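Local coordinates for protein endo-alpha-mannosidase (Bacteroides thetaiotaomicron, PDB 4ACY) that probably hydrolyses internal alpha-mannosidic linkages in N-glycans, as an endo-acting mannosidase of glycoside hydrolase family 99, at residues L234-Y248 / M266-S280. Numbering follows the deposited sequence.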
ATOM      1  N   LEU A 234      16.955  -5.038 -10.917  1.00 23.03           N
ATOM      2  CA  LEU A 234      17.287  -3.810 -10.182  1.00 22.96           C
ATOM      3  C   LEU A 234      18.004  -2.734 -11.029  1.00 23.21           C
ATOM      4  O   LEU A 234      17.758  -1.539 -10.835  1.00 22.95           O
ATOM      5  CB  LEU A 234      18.046  -4.120  -8.888  1.00 22.93           C
ATOM      6  CG  LEU A 234      17.234  -4.750  -7.746  1.00 22.52           C
ATOM      7  CD1 LEU A 234      18.118  -5.018  -6.544  1.00 22.57           C
ATOM      8  CD2 LEU A 234      16.070  -3.853  -7.341  1.00 23.05           C
ATOM      9  N   PRO A 235      18.863  -3.139 -11.994  1.00 23.35           N
ATOM     10  CA  PRO A 235      19.437  -2.118 -12.884  1.00 23.34           C
ATOM     11  C   PRO A 235      18.405  -1.259 -13.620  1.00 23.75           C
ATOM     12  O   PRO A 235      18.715  -0.116 -13.986  1.00 24.11           O
ATOM     13  CB  PRO A 235      20.248  -2.951 -13.893  1.00 23.41           C
ATOM     14  CG  PRO A 235      20.675  -4.128 -13.116  1.00 23.33           C
ATOM     15  CD  PRO A 235      19.520  -4.451 -12.186  1.00 23.77           C
ATOM     16  N   ASP A 236      17.192  -1.787 -13.830  1.00 23.41           N
ATOM     17  CA  ASP A 236      16.146  -1.005 -14.492  1.00 23.28           C
ATOM     18  C   ASP A 236      15.757   0.202 -13.646  1.00 22.77           C
ATOM     19  O   ASP A 236      15.348   1.215 -14.186  1.00 22.45           O
ATOM     20  CB  ASP A 236      14.894  -1.838 -14.795  1.00 24.56           C
ATOM     21  CG  ASP A 236      15.141  -2.928 -15.823  1.00 25.77           C
ATOM     22  OD1 ASP A 236      16.161  -2.874 -16.533  1.00 25.91           O
ATOM     23  OD2 ASP A 236      14.303  -3.853 -15.907  1.00 26.67           O
ATOM     24  N   ILE A 237      15.859   0.071 -12.324  1.00 22.81           N
ATOM     25  CA  ILE A 237      15.604   1.205 -11.421  1.00 23.19           C
ATOM     26  C   ILE A 237      16.582   2.338 -11.737  1.00 23.99           C
ATOM     27  O   ILE A 237      16.196   3.505 -11.800  1.00 23.19           O
ATOM     28  CB  ILE A 237      15.688   0.803  -9.915  1.00 23.23           C
ATOM     29  CG1 ILE A 237      14.619  -0.251  -9.557  1.00 23.23           C
ATOM     30  CG2 ILE A 237      15.613   2.047  -9.006  1.00 22.40           C
ATOM     31  CD1 ILE A 237      13.160   0.165  -9.853  1.00 23.64           C
ATOM     32  N   GLU A 238      17.840   1.971 -11.969  1.00 25.30           N
ATOM     33  CA  GLU A 238      18.891   2.938 -12.248  1.00 26.16           C
ATOM     34  C   GLU A 238      18.711   3.570 -13.637  1.00 25.31           C
ATOM     35  O   GLU A 238      18.820   4.788 -13.794  1.00 25.40           O
ATOM     36  CB  GLU A 238      20.269   2.271 -12.080  1.00 29.10           C
ATOM     37  CG  GLU A 238      21.438   3.164 -12.444  1.00 32.43           C
ATOM     38  CD  GLU A 238      22.687   2.913 -11.613  1.00 34.70           C
ATOM     39  OE1 GLU A 238      22.933   1.766 -11.168  1.00 36.54           O
ATOM     40  OE2 GLU A 238      23.436   3.891 -11.409  1.00 37.26           O
ATOM     41  N   THR A 239      18.414   2.745 -14.637  1.00 24.31           N
ATOM     42  CA  THR A 239      18.166   3.231 -15.990  1.00 23.89           C
ATOM     43  C   THR A 239      16.949   4.155 -16.048  1.00 23.11           C
ATOM     44  O   THR A 239      16.929   5.134 -16.800  1.00 23.21           O
ATOM     45  CB  THR A 239      17.979   2.058 -16.968  1.00 24.67           C
ATOM     46  OG1 THR A 239      19.128   1.208 -16.881  1.00 25.56           O
ATOM     47  CG2 THR A 239      17.808   2.561 -18.399  1.00 25.33           C
ATOM     48  N   ALA A 240      15.937   3.831 -15.244  1.00 21.51           N
ATOM     49  CA  ALA A 240      14.733   4.647 -15.167  1.00 20.99           C
ATOM     50  C   ALA A 240      14.973   5.951 -14.401  1.00 20.55           C
ATOM     51  O   ALA A 240      14.119   6.839 -14.413  1.00 20.33           O
ATOM     52  CB  ALA A 240      13.603   3.850 -14.507  1.00 20.72           C
ATOM     53  N   CYS A 241      16.120   6.046 -13.730  1.00 21.07           N
ATOM     54  CA  CYS A 241      16.488   7.210 -12.907  1.00 21.56           C
ATOM     55  C   CYS A 241      15.559   7.409 -11.708  1.00 21.44           C
ATOM     56  O   CYS A 241      15.382   8.526 -11.216  1.00 20.81           O
ATOM     57  CB  CYS A 241      16.581   8.493 -13.747  1.00 22.22           C
ATOM     58  SG  CYS A 241      17.931   8.406 -14.950  1.00 24.52           S
HETATM   59  N   MSE A 242      14.978   6.311 -11.233  1.00 21.67           N
HETATM   60  CA  MSE A 242      14.192   6.357 -10.014  1.00 21.43           C
HETATM   61  C   MSE A 242      15.097   6.436  -8.807  1.00 20.80           C
HETATM   62  O   MSE A 242      16.279   6.095  -8.875  1.00 20.86           O
HETATM   63  CB  MSE A 242      13.304   5.128  -9.921  1.00 22.80           C
HETATM   64  CG  MSE A 242      12.399   5.056 -11.070  1.00 24.26           C
HETATM   65 SE   MSE A 242      11.586   3.311 -11.168  1.00 29.35          SE
HETATM   66  CE  MSE A 242       9.894   4.142 -11.316  1.00 25.36           C
ATOM     67  N   ASP A 243      14.525   6.864  -7.688  1.00 19.94           N
ATOM     68  CA  ASP A 243      15.282   7.041  -6.454  1.00 19.63           C
ATOM     69  C   ASP A 243      15.351   5.797  -5.600  1.00 19.36           C
ATOM     70  O   ASP A 243      16.160   5.718  -4.668  1.00 20.02           O
ATOM     71  CB  ASP A 243      14.667   8.187  -5.664  1.00 19.37           C
ATOM     72  CG  ASP A 243      14.658   9.454  -6.460  1.00 19.69           C
ATOM     73  OD1 ASP A 243      15.717  10.124  -6.494  1.00 20.82           O
ATOM     74  OD2 ASP A 243      13.627   9.761  -7.088  1.00 18.72           O
ATOM     75  N   GLY A 244      14.491   4.832  -5.902  1.00 19.14           N
ATOM     76  CA  GLY A 244      14.483   3.611  -5.134  1.00 17.43           C
ATOM     77  C   GLY A 244      13.469   2.608  -5.630  1.00 17.25           C
ATOM     78  O   GLY A 244      12.890   2.764  -6.712  1.00 16.94           O
ATOM     79  N   PHE A 245      13.262   1.581  -4.816  1.00 16.99           N
ATOM     80  CA  PHE A 245      12.384   0.470  -5.208  1.00 16.60           C
ATOM     81  C   PHE A 245      11.680  -0.164  -4.023  1.00 15.96           C
ATOM     82  O   PHE A 245      12.202  -0.176  -2.910  1.00 16.48           O
ATOM     83  CB  PHE A 245      13.169  -0.607  -5.983  1.00 17.04           C
ATOM     84  CG  PHE A 245      14.381  -1.117  -5.270  1.00 17.56           C
ATOM     85  CD1 PHE A 245      15.590  -0.426  -5.348  1.00 18.08           C
ATOM     86  CD2 PHE A 245      14.340  -2.317  -4.556  1.00 17.94           C
ATOM     87  CE1 PHE A 245      16.736  -0.910  -4.688  1.00 18.05           C
ATOM     88  CE2 PHE A 245      15.481  -2.809  -3.906  1.00 18.01           C
ATOM     89  CZ  PHE A 245      16.677  -2.102  -3.976  1.00 17.79           C
ATOM     90  N   TYR A 246      10.483  -0.700  -4.279  1.00 15.05           N
ATOM     91  CA  TYR A 246       9.717  -1.418  -3.254  1.00 14.48           C
ATOM     92  C   TYR A 246       9.184  -2.704  -3.836  1.00 14.21           C
ATOM     93  O   TYR A 246       9.287  -2.918  -5.054  1.00 14.13           O
ATOM     94  CB  TYR A 246       8.580  -0.557  -2.665  1.00 13.98           C
ATOM     95  CG  TYR A 246       7.345  -0.344  -3.536  1.00 13.88           C
ATOM     96  CD1 TYR A 246       7.433   0.250  -4.806  1.00 13.71           C
ATOM     97  CD2 TYR A 246       6.074  -0.697  -3.061  1.00 13.70           C
ATOM     98  CE1 TYR A 246       6.274   0.455  -5.595  1.00 13.57           C
ATOM     99  CE2 TYR A 246       4.914  -0.472  -3.815  1.00 13.35           C
ATOM    100  CZ  TYR A 246       5.022   0.093  -5.093  1.00 13.55           C
ATOM    101  OH  TYR A 246       3.903   0.329  -5.864  1.00 13.33           O
ATOM    102  N   THR A 247       8.632  -3.553  -2.978  1.00 14.49           N
ATOM    103  CA  THR A 247       8.336  -4.940  -3.366  1.00 14.57           C
ATOM    104  C   THR A 247       6.850  -5.258  -3.404  1.00 14.73           C
ATOM    105  O   THR A 247       6.427  -6.196  -4.098  1.00 14.91           O
ATOM    106  CB  THR A 247       9.064  -5.950  -2.474  1.00 15.11           C
ATOM    107  OG1 THR A 247       8.616  -5.819  -1.121  1.00 15.40           O
ATOM    108  CG2 THR A 247      10.576  -5.716  -2.537  1.00 15.66           C
ATOM    109  N   TYR A 248       6.084  -4.470  -2.646  1.00 14.04           N
ATOM    110  CA  TYR A 248       4.628  -4.556  -2.517  1.00 13.90           C
ATOM    111  C   TYR A 248       4.026  -5.869  -1.984  1.00 13.99           C
ATOM    112  O   TYR A 248       3.406  -5.885  -0.920  1.00 13.63           O
ATOM    113  CB  TYR A 248       3.846  -4.074  -3.763  1.00 13.65           C
ATOM    114  CG  TYR A 248       2.395  -3.999  -3.393  1.00 13.32           C
ATOM    115  CD1 TYR A 248       1.930  -2.959  -2.591  1.00 13.38           C
ATOM    116  CD2 TYR A 248       1.510  -5.037  -3.726  1.00 13.33           C
ATOM    117  CE1 TYR A 248       0.604  -2.917  -2.160  1.00 13.69           C
ATOM    118  CE2 TYR A 248       0.162  -5.002  -3.292  1.00 13.69           C
ATOM    119  CZ  TYR A 248      -0.271  -3.936  -2.517  1.00 13.61           C
ATOM    120  OH  TYR A 248      -1.587  -3.868  -2.087  1.00 14.18           O
HETATM  121  N   MSE A 266      19.310  -7.225  -1.630  1.00 21.47           N
HETATM  122  CA  MSE A 266      18.716  -6.082  -2.313  1.00 21.66           C
HETATM  123  C   MSE A 266      19.100  -4.770  -1.633  1.00 21.11           C
HETATM  124  O   MSE A 266      19.380  -3.767  -2.309  1.00 21.61           O
HETATM  125  CB  MSE A 266      17.200  -6.256  -2.431  1.00 22.05           C
HETATM  126  CG  MSE A 266      16.837  -7.326  -3.448  1.00 22.25           C
HETATM  127 SE   MSE A 266      15.024  -8.011  -3.253  1.00 24.07          SE
HETATM  128  CE  MSE A 266      14.080  -6.409  -3.788  1.00 23.00           C
ATOM    129  N   GLN A 267      19.137  -4.789  -0.303  1.00 21.60           N
ATOM    130  CA  GLN A 267      19.599  -3.632   0.472  1.00 22.08           C
ATOM    131  C   GLN A 267      21.050  -3.311   0.136  1.00 22.80           C
ATOM    132  O   GLN A 267      21.421  -2.144   0.007  1.00 22.21           O
ATOM    133  CB  GLN A 267      19.461  -3.890   1.979  1.00 21.59           C
ATOM    134  CG  GLN A 267      20.155  -2.846   2.900  1.00 21.69           C
ATOM    135  CD  GLN A 267      19.601  -1.421   2.760  1.00 22.31           C
ATOM    136  OE1 GLN A 267      18.587  -1.182   2.103  1.00 21.92           O
ATOM    137  NE2 GLN A 267      20.288  -0.463   3.380  1.00 22.44           N
ATOM    138  N   GLN A 268      21.864  -4.356   0.010  1.00 24.43           N
ATOM    139  CA  GLN A 268      23.269  -4.191  -0.373  1.00 25.70           C
ATOM    140  C   GLN A 268      23.386  -3.515  -1.739  1.00 24.96           C
ATOM    141  O   GLN A 268      24.207  -2.618  -1.908  1.00 24.84           O
ATOM    142  CB  GLN A 268      24.010  -5.538  -0.376  1.00 27.68           C
ATOM    143  CG  GLN A 268      24.379  -6.102   0.997  1.00 30.80           C
ATOM    144  CD  GLN A 268      24.940  -7.536   0.918  1.00 33.72           C
ATOM    145  OE1 GLN A 268      25.644  -7.898  -0.042  1.00 36.66           O
ATOM    146  NE2 GLN A 268      24.634  -8.351   1.927  1.00 35.18           N
ATOM    147  N   TRP A 269      22.558  -3.939  -2.698  1.00 24.35           N
ATOM    148  CA  TRP A 269      22.514  -3.326  -4.028  1.00 24.25           C
ATOM    149  C   TRP A 269      22.092  -1.859  -3.936  1.00 24.11           C
ATOM    150  O   TRP A 269      22.686  -0.988  -4.583  1.00 23.71           O
ATOM    151  CB  TRP A 269      21.547  -4.084  -4.957  1.00 24.44           C
ATOM    152  CG  TRP A 269      21.622  -3.609  -6.388  1.00 24.10           C
ATOM    153  CD1 TRP A 269      22.413  -4.123  -7.383  1.00 24.87           C
ATOM    154  CD2 TRP A 269      20.902  -2.516  -6.981  1.00 24.28           C
ATOM    155  NE1 TRP A 269      22.226  -3.429  -8.547  1.00 24.67           N
ATOM    156  CE2 TRP A 269      21.311  -2.432  -8.334  1.00 24.21           C
ATOM    157  CE3 TRP A 269      19.962  -1.594  -6.499  1.00 23.94           C
ATOM    158  CZ2 TRP A 269      20.801  -1.474  -9.217  1.00 24.43           C
ATOM    159  CZ3 TRP A 269      19.459  -0.640  -7.377  1.00 23.85           C
ATOM    160  CH2 TRP A 269      19.878  -0.587  -8.719  1.00 24.22           C
ATOM    161  N   ALA A 270      21.060  -1.595  -3.130  1.00 23.60           N
ATOM    162  CA  ALA A 270      20.546  -0.244  -2.960  1.00 24.29           C
ATOM    163  C   ALA A 270      21.642   0.694  -2.461  1.00 24.90           C
ATOM    164  O   ALA A 270      21.831   1.776  -3.012  1.00 25.58           O
ATOM    165  CB  ALA A 270      19.356  -0.232  -1.995  1.00 23.15           C
ATOM    166  N   LYS A 271      22.328   0.276  -1.400  1.00 26.23           N
ATOM    167  CA  LYS A 271      23.411   1.056  -0.795  1.00 27.95           C
ATOM    168  C   LYS A 271      24.506   1.310  -1.837  1.00 28.08           C
ATOM    169  O   LYS A 271      24.952   2.449  -2.023  1.00 28.30           O
ATOM    170  CB  LYS A 271      23.950   0.316   0.440  1.00 29.83           C
ATOM    171  CG  LYS A 271      24.957   1.073   1.307  1.00 32.45           C
ATOM    172  CD  LYS A 271      25.381   0.193   2.496  1.00 34.38           C
ATOM    173  CE  LYS A 271      26.738   0.608   3.081  1.00 35.97           C
ATOM    174  NZ  LYS A 271      26.569   1.394   4.339  1.00 38.09           N
ATOM    175  N   ALA A 272      24.905   0.256  -2.545  1.00 27.41           N
ATOM    176  CA  ALA A 272      25.959   0.373  -3.553  1.00 27.66           C
ATOM    177  C   ALA A 272      25.565   1.260  -4.738  1.00 28.02           C
ATOM    178  O   ALA A 272      26.434   1.829  -5.395  1.00 28.76           O
ATOM    179  CB  ALA A 272      26.411  -1.020  -4.032  1.00 27.24           C
ATOM    180  N   HIS A 273      24.262   1.389  -5.001  1.00 26.89           N
ATOM    181  CA  HIS A 273      23.778   2.155  -6.151  1.00 26.66           C
ATOM    182  C   HIS A 273      23.057   3.459  -5.803  1.00 26.88           C
ATOM    183  O   HIS A 273      22.381   4.052  -6.658  1.00 27.12           O
ATOM    184  CB  HIS A 273      22.917   1.259  -7.043  1.00 26.58           C
ATOM    185  CG  HIS A 273      23.705   0.200  -7.739  1.00 26.64           C
ATOM    186  ND1 HIS A 273      24.169   0.346  -9.030  1.00 26.99           N
ATOM    187  CD2 HIS A 273      24.169  -0.994  -7.303  1.00 26.69           C
ATOM    188  CE1 HIS A 273      24.856  -0.729  -9.370  1.00 26.79           C
ATOM    189  NE2 HIS A 273      24.874  -1.556  -8.341  1.00 27.01           N
ATOM    190  N   ASN A 274      23.235   3.908  -4.562  1.00 26.95           N
ATOM    191  CA  ASN A 274      22.604   5.135  -4.049  1.00 27.30           C
ATOM    192  C   ASN A 274      21.078   5.174  -4.248  1.00 26.07           C
ATOM    193  O   ASN A 274      20.511   6.199  -4.665  1.00 25.80           O
ATOM    194  CB  ASN A 274      23.264   6.392  -4.649  1.00 29.37           C
ATOM    195  CG  ASN A 274      23.067   7.629  -3.782  1.00 31.05           C
ATOM    196  OD1 ASN A 274      22.998   7.542  -2.553  1.00 33.48           O
ATOM    197  ND2 ASN A 274      22.979   8.791  -4.421  1.00 32.51           N
ATOM    198  N   LYS A 275      20.428   4.047  -3.968  1.00 24.19           N
ATOM    199  CA  LYS A 275      18.966   3.940  -4.102  1.00 23.28           C
ATOM    200  C   LYS A 275      18.343   3.567  -2.759  1.00 22.46           C
ATOM    201  O   LYS A 275      19.019   3.012  -1.892  1.00 22.70           O
ATOM    202  CB  LYS A 275      18.583   2.888  -5.162  1.00 22.71           C
ATOM    203  CG  LYS A 275      19.097   3.161  -6.583  1.00 22.98           C
ATOM    204  CD  LYS A 275      18.593   4.497  -7.150  1.00 23.48           C
ATOM    205  CE  LYS A 275      19.102   4.726  -8.563  1.00 23.31           C
ATOM    206  NZ  LYS A 275      18.847   6.110  -9.079  1.00 23.53           N
ATOM    207  N   LEU A 276      17.053   3.864  -2.593  1.00 22.08           N
ATOM    208  CA  LEU A 276      16.331   3.502  -1.386  1.00 21.13           C
ATOM    209  C   LEU A 276      15.577   2.209  -1.595  1.00 20.50           C
ATOM    210  O   LEU A 276      14.720   2.129  -2.475  1.00 21.18           O
ATOM    211  CB  LEU A 276      15.328   4.587  -1.004  1.00 22.33           C
ATOM    212  CG  LEU A 276      15.862   5.920  -0.482  1.00 22.91           C
ATOM    213  CD1 LEU A 276      14.664   6.812  -0.221  1.00 23.43           C
ATOM    214  CD2 LEU A 276      16.659   5.718   0.804  1.00 22.74           C
ATOM    215  N   PHE A 277      15.908   1.206  -0.792  1.00 18.82           N
ATOM    216  CA  PHE A 277      15.158  -0.051  -0.763  1.00 18.17           C
ATOM    217  C   PHE A 277      14.059   0.046   0.287  1.00 17.66           C
ATOM    218  O   PHE A 277      14.334   0.304   1.473  1.00 17.82           O
ATOM    219  CB  PHE A 277      16.114  -1.203  -0.441  1.00 18.07           C
ATOM    220  CG  PHE A 277      15.446  -2.522  -0.129  1.00 17.98           C
ATOM    221  CD1 PHE A 277      14.345  -2.991  -0.866  1.00 17.81           C
ATOM    222  CD2 PHE A 277      15.954  -3.320   0.894  1.00 17.96           C
ATOM    223  CE1 PHE A 277      13.777  -4.228  -0.565  1.00 17.89           C
ATOM    224  CE2 PHE A 277      15.402  -4.547   1.193  1.00 17.93           C
ATOM    225  CZ  PHE A 277      14.312  -5.010   0.458  1.00 17.84           C
ATOM    226  N   ILE A 278      12.816  -0.172  -0.142  1.00 16.97           N
ATOM    227  CA  ILE A 278      11.694  -0.148   0.798  1.00 16.52           C
ATOM    228  C   ILE A 278      10.952  -1.486   0.722  1.00 16.46           C
ATOM    229  O   ILE A 278      10.057  -1.644  -0.100  1.00 17.04           O
ATOM    230  CB  ILE A 278      10.721   1.052   0.521  1.00 16.10           C
ATOM    231  CG1 ILE A 278      11.520   2.367   0.384  1.00 16.16           C
ATOM    232  CG2 ILE A 278       9.634   1.113   1.615  1.00 16.45           C
ATOM    233  CD1 ILE A 278      10.635   3.592   0.251  1.00 16.14           C
ATOM    234  N   PRO A 279      11.342  -2.468   1.561  1.00 16.14           N
ATOM    235  CA  PRO A 279      10.638  -3.751   1.528  1.00 15.67           C
ATOM    236  C   PRO A 279       9.187  -3.548   1.943  1.00 15.64           C
ATOM    237  O   PRO A 279       8.878  -2.599   2.683  1.00 15.57           O
ATOM    238  CB  PRO A 279      11.363  -4.591   2.582  1.00 16.00           C
ATOM    239  CG  PRO A 279      12.032  -3.572   3.496  1.00 15.78           C
ATOM    240  CD  PRO A 279      12.397  -2.430   2.588  1.00 15.92           C
ATOM    241  N   SER A 280       8.312  -4.422   1.451  1.00 15.18           N
ATOM    242  CA  SER A 280       6.922  -4.428   1.876  1.00 15.36           C
ATOM    243  C   SER A 280       6.610  -5.678   2.681  1.00 15.20           C
ATOM    244  O   SER A 280       6.887  -6.799   2.242  1.00 14.78           O
ATOM    245  CB  SER A 280       5.974  -4.313   0.677  1.00 15.31           C
ATOM    246  OG  SER A 280       6.269  -3.162  -0.104  1.00 15.41           O
TER
HETATM  247  O   HOH W   1      19.812   6.254 -11.680  1.00 32.43           O
HETATM  248  O   HOH W   2      17.811   7.634  -3.431  1.00 38.30           O
HETATM  249  O   HOH W   3       7.172  -7.844  -0.246  1.00 15.36           O
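With CG anti to its backbone N (chi1 -172°), Trp269 swings its indole off helix 263-272 and onto Leu234, while Phe245, with CG lodged between backbone N and carbonyl carbon (chi1 54°), lays its ring against Phe277. Both belong to one beta-alpha-beta unit of the GH99 (beta/alpha)8 barrel, in which strand 244-246, helix 263-272 and strand 276-281 follow in turn. The parallel strands are joined by backbone bonds: Phe245 N gives to Leu276 O, and Phe245 O takes Ile278 N at 2.8 Å. Outside them, Leu234 CB sits 3.6 Å from the centroid of the Trp269 six-membered ring, and Leu234 CD2 lies over the centre of the Phe245 ring; a branched leucine suits this place because it can cover two aromatic faces. Phe277 CA covers the opposite face of Phe245, whose CE2 comes 3.3 Å from Phe277 CD1. Phe245 CE1 also reaches Ala270, whose small methyl lets the helix come close. With an alanine in place of Trp269, Leu234 CB would probably lose its aromatic cover and Phe245 CE1 a flank. Past the C-terminal end of helix 263-272, His273 ND1 donates to the syn side of Glu238 OE1, the ring nearly perpendicular to the carboxylate (87°). Toward the other end of the strands, Thr247 uses both its branches: CG2 meets the terminal methyl of selenomethionine Met266, and OG1 accepts Ser280 N at 2.9 Å. Lysine suits position 275 because its long chain spans to the loop that leads into strand 244-246, where Lys275 NZ donates to Met242 O at 2.6 Å and to a water held by Glu238 O.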